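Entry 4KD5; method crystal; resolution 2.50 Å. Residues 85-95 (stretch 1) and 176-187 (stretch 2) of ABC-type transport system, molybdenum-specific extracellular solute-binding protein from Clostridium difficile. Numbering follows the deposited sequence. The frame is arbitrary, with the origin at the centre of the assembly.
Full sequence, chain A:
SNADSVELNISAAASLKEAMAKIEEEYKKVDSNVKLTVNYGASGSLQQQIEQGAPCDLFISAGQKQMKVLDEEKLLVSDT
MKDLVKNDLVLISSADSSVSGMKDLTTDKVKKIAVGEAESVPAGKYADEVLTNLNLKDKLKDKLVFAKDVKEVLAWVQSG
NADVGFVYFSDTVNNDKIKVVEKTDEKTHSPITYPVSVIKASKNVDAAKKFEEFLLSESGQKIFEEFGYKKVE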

# COMPACT_ATOMS: atom_id res chain seq x y z
N VAL A 85 0.86 -16.58 15.52
CA VAL A 85 1.39 -17.86 15.97
C VAL A 85 0.58 -18.38 17.14
O VAL A 85 -0.28 -17.69 17.68
CB VAL A 85 2.87 -17.78 16.38
CG1 VAL A 85 3.71 -17.22 15.24
CG2 VAL A 85 3.03 -16.92 17.62
N LYS A 86 0.87 -19.62 17.54
CA LYS A 86 0.24 -20.19 18.71
C LYS A 86 1.32 -20.86 19.55
O LYS A 86 2.39 -21.18 19.05
CB LYS A 86 -0.85 -21.19 18.32
CG LYS A 86 -0.34 -22.40 17.55
CD LYS A 86 -1.48 -23.32 17.09
CE LYS A 86 -2.87 -22.78 17.39
NZ LYS A 86 -3.38 -21.85 16.34
N ASN A 87 1.04 -21.06 20.83
CA ASN A 87 1.99 -21.74 21.70
C ASN A 87 1.54 -23.16 21.99
O ASN A 87 0.41 -23.53 21.69
CB ASN A 87 2.18 -20.96 23.00
CG ASN A 87 3.64 -20.72 23.33
OD1 ASN A 87 4.49 -21.57 23.07
ND2 ASN A 87 3.94 -19.55 23.88
N ASP A 88 2.44 -23.95 22.55
CA ASP A 88 2.09 -25.30 22.99
C ASP A 88 2.31 -25.44 24.48
O ASP A 88 3.26 -24.90 25.03
CB ASP A 88 2.91 -26.34 22.23
CG ASP A 88 2.15 -26.94 21.06
OD1 ASP A 88 0.91 -27.04 21.16
OD2 ASP A 88 2.79 -27.31 20.05
N LEU A 89 1.40 -26.16 25.14
CA LEU A 89 1.55 -26.46 26.56
C LEU A 89 2.36 -27.74 26.66
O LEU A 89 1.94 -28.79 26.15
CB LEU A 89 0.19 -26.65 27.22
CG LEU A 89 -0.04 -26.18 28.66
CD1 LEU A 89 -0.65 -27.29 29.49
CD2 LEU A 89 1.23 -25.70 29.32
N VAL A 90 3.52 -27.67 27.31
CA VAL A 90 4.40 -28.83 27.37
C VAL A 90 4.69 -29.31 28.78
O VAL A 90 4.55 -28.56 29.75
CB VAL A 90 5.73 -28.57 26.62
CG1 VAL A 90 5.47 -28.30 25.15
CG2 VAL A 90 6.49 -27.41 27.25
N LEU A 91 5.09 -30.57 28.88
CA LEU A 91 5.50 -31.17 30.15
C LEU A 91 7.02 -31.20 30.23
O LEU A 91 7.69 -31.78 29.37
CB LEU A 91 4.95 -32.59 30.26
CG LEU A 91 5.31 -33.41 31.51
CD1 LEU A 91 4.73 -32.78 32.76
CD2 LEU A 91 4.85 -34.85 31.37
N ILE A 92 7.58 -30.56 31.25
CA ILE A 92 9.03 -30.51 31.41
C ILE A 92 9.54 -31.26 32.64
O ILE A 92 8.79 -31.52 33.58
CB ILE A 92 9.55 -29.06 31.47
CG1 ILE A 92 8.93 -28.33 32.66
CG2 ILE A 92 9.27 -28.32 30.17
CD1 ILE A 92 9.58 -27.00 32.95
N SER A 93 10.83 -31.59 32.62
CA SER A 93 11.52 -32.18 33.76
C SER A 93 12.96 -31.69 33.73
O SER A 93 13.33 -30.92 32.84
CB SER A 93 11.46 -33.70 33.71
OG SER A 93 12.10 -34.19 32.55
N SER A 94 13.78 -32.12 34.68
CA SER A 94 15.20 -31.79 34.63
C SER A 94 15.83 -32.57 33.47
O SER A 94 15.24 -33.54 33.00
CB SER A 94 15.89 -32.11 35.95
OG SER A 94 15.93 -33.50 36.18
N ALA A 95 17.00 -32.14 33.02
CA ALA A 95 17.64 -32.77 31.86
C ALA A 95 18.02 -34.23 32.12
O ALA A 95 17.95 -35.06 31.21
CB ALA A 95 18.86 -31.97 31.43
N ASP A 176 19.11 -25.75 28.50
CA ASP A 176 19.49 -27.16 28.46
C ASP A 176 19.34 -27.84 29.82
O ASP A 176 19.41 -29.07 29.92
CB ASP A 176 20.93 -27.32 27.96
CG ASP A 176 21.93 -26.53 28.79
OD1 ASP A 176 21.66 -25.35 29.09
OD2 ASP A 176 22.99 -27.10 29.14
N LYS A 177 19.15 -27.04 30.87
CA LYS A 177 19.03 -27.56 32.23
C LYS A 177 17.74 -28.34 32.40
O LYS A 177 17.66 -29.27 33.21
CB LYS A 177 19.08 -26.42 33.24
CG LYS A 177 20.24 -25.45 33.05
CD LYS A 177 21.57 -26.18 32.93
CE LYS A 177 22.70 -25.20 32.64
NZ LYS A 177 23.95 -25.90 32.21
N ILE A 178 16.71 -27.96 31.64
CA ILE A 178 15.46 -28.69 31.60
C ILE A 178 15.34 -29.42 30.27
O ILE A 178 16.12 -29.17 29.35
CB ILE A 178 14.24 -27.76 31.75
CG1 ILE A 178 14.16 -26.79 30.58
CG2 ILE A 178 14.29 -27.01 33.06
CD1 ILE A 178 12.86 -26.87 29.82
N LYS A 179 14.35 -30.29 30.17
CA LYS A 179 14.07 -31.00 28.93
C LYS A 179 12.56 -31.13 28.72
O LYS A 179 11.81 -31.25 29.69
CB LYS A 179 14.76 -32.37 28.94
CG LYS A 179 13.82 -33.56 28.84
CD LYS A 179 14.57 -34.84 29.23
CE LYS A 179 13.66 -36.06 29.13
NZ LYS A 179 14.32 -37.30 29.63
N VAL A 180 12.12 -31.07 27.47
CA VAL A 180 10.70 -31.19 27.15
C VAL A 180 10.33 -32.66 26.98
O VAL A 180 10.67 -33.28 25.98
CB VAL A 180 10.33 -30.40 25.89
CG1 VAL A 180 8.85 -30.55 25.56
CG2 VAL A 180 10.67 -28.93 26.07
N VAL A 181 9.62 -33.20 27.97
CA VAL A 181 9.26 -34.61 28.00
C VAL A 181 8.23 -34.97 26.92
O VAL A 181 8.39 -35.94 26.19
CB VAL A 181 8.68 -35.00 29.37
CG1 VAL A 181 8.29 -36.45 29.38
CG2 VAL A 181 9.69 -34.71 30.47
N GLU A 182 7.17 -34.17 26.85
CA GLU A 182 6.09 -34.42 25.91
C GLU A 182 5.24 -33.17 25.75
O GLU A 182 5.08 -32.40 26.71
CB GLU A 182 5.22 -35.59 26.39
CG GLU A 182 4.20 -36.08 25.38
CD GLU A 182 3.34 -37.22 25.90
OE1 GLU A 182 2.24 -37.44 25.35
OE2 GLU A 182 3.77 -37.91 26.85
N LYS A 183 4.70 -32.96 24.56
CA LYS A 183 3.79 -31.84 24.34
C LYS A 183 2.36 -32.33 24.50
O LYS A 183 1.99 -33.36 23.93
CB LYS A 183 3.99 -31.24 22.94
CG LYS A 183 5.45 -30.91 22.62
CD LYS A 183 5.57 -29.91 21.48
CE LYS A 183 7.02 -29.51 21.26
NZ LYS A 183 7.15 -28.37 20.30
N THR A 184 1.56 -31.60 25.28
CA THR A 184 0.17 -31.97 25.48
C THR A 184 -0.57 -31.93 24.16
O THR A 184 -0.28 -31.10 23.30
CB THR A 184 -0.55 -31.06 26.51
OG1 THR A 184 -0.69 -29.73 25.98
CG2 THR A 184 0.24 -31.00 27.81
N ASP A 185 -1.53 -32.82 23.99
CA ASP A 185 -2.35 -32.85 22.80
C ASP A 185 -3.13 -31.56 22.72
O ASP A 185 -3.68 -31.09 23.70
CB ASP A 185 -3.30 -34.04 22.87
CG ASP A 185 -3.78 -34.48 21.52
OD1 ASP A 185 -3.85 -33.64 20.60
OD2 ASP A 185 -4.09 -35.67 21.36
N GLU A 186 -3.20 -30.99 21.53
CA GLU A 186 -3.91 -29.73 21.32
C GLU A 186 -5.42 -29.86 21.53
O GLU A 186 -6.08 -28.88 21.89
CB GLU A 186 -3.61 -29.18 19.92
CG GLU A 186 -2.15 -28.81 19.69
CD GLU A 186 -1.98 -27.35 19.30
OE1 GLU A 186 -0.85 -26.95 18.96
OE2 GLU A 186 -2.99 -26.61 19.34
N LYS A 187 -5.95 -31.06 21.31
CA LYS A 187 -7.37 -31.34 21.49
C LYS A 187 -7.83 -31.15 22.93
O LYS A 187 -9.03 -31.04 23.20
CB LYS A 187 -7.68 -32.79 21.09
CG LYS A 187 -7.38 -33.18 19.65
CD LYS A 187 -7.41 -34.71 19.50
CE LYS A 187 -7.34 -35.16 18.05
NZ LYS A 187 -8.63 -34.99 17.33
O HOH W 1 -2.82 -24.22 21.09

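Strands 89-94 and 178-183 pair antiparallel, their N-to-C directions 139° apart, and backbone groups satisfy one another along most of the contact. At one end Leu89 O accepts twice from Thr184, from N at 3.0 Å (N-H...O angle 153°) and from OG1 at 2.8 Å. Leu91 N donates to Glu182 O at 2.8 Å and a nearly linear 171°. Leu91 O, however, receives Val181 N, at 2.8 Å but only 138°. This switch of partner marks a beta bulge: the register shifts by one between Leu91 and Ile92, and Val181 turns its CA-to-CB bond toward the other strand, with phi/psi of -69/-49°. Beyond the bulge Ile92 pairs with Val180, and the next hydrogen-bonded pair is Ser93 with Lys179: Ser93 N donates to Lys179 O at 3.1 Å (160°) and Lys179 N to Ser93 O at 2.9 Å (158°). Ala95 N to Lys177 O, 3.0 Å and 138°, closes the ladder. Ser93 OG turns instead to its own stretch, donating to Ser94 O at 3.2 Å.

Asp88 OD1 and Glu186 OE1 lie 2.8 Å apart, yet both are acceptors of like charge; Lys183 NZ, 4.5 Å from Asp88 OD2, is too distant for a salt bridge. A water does donate to Glu186 OE2 at 3.0 Å and, weakly, to Asn87 O at 3.4 Å, linking the stretches.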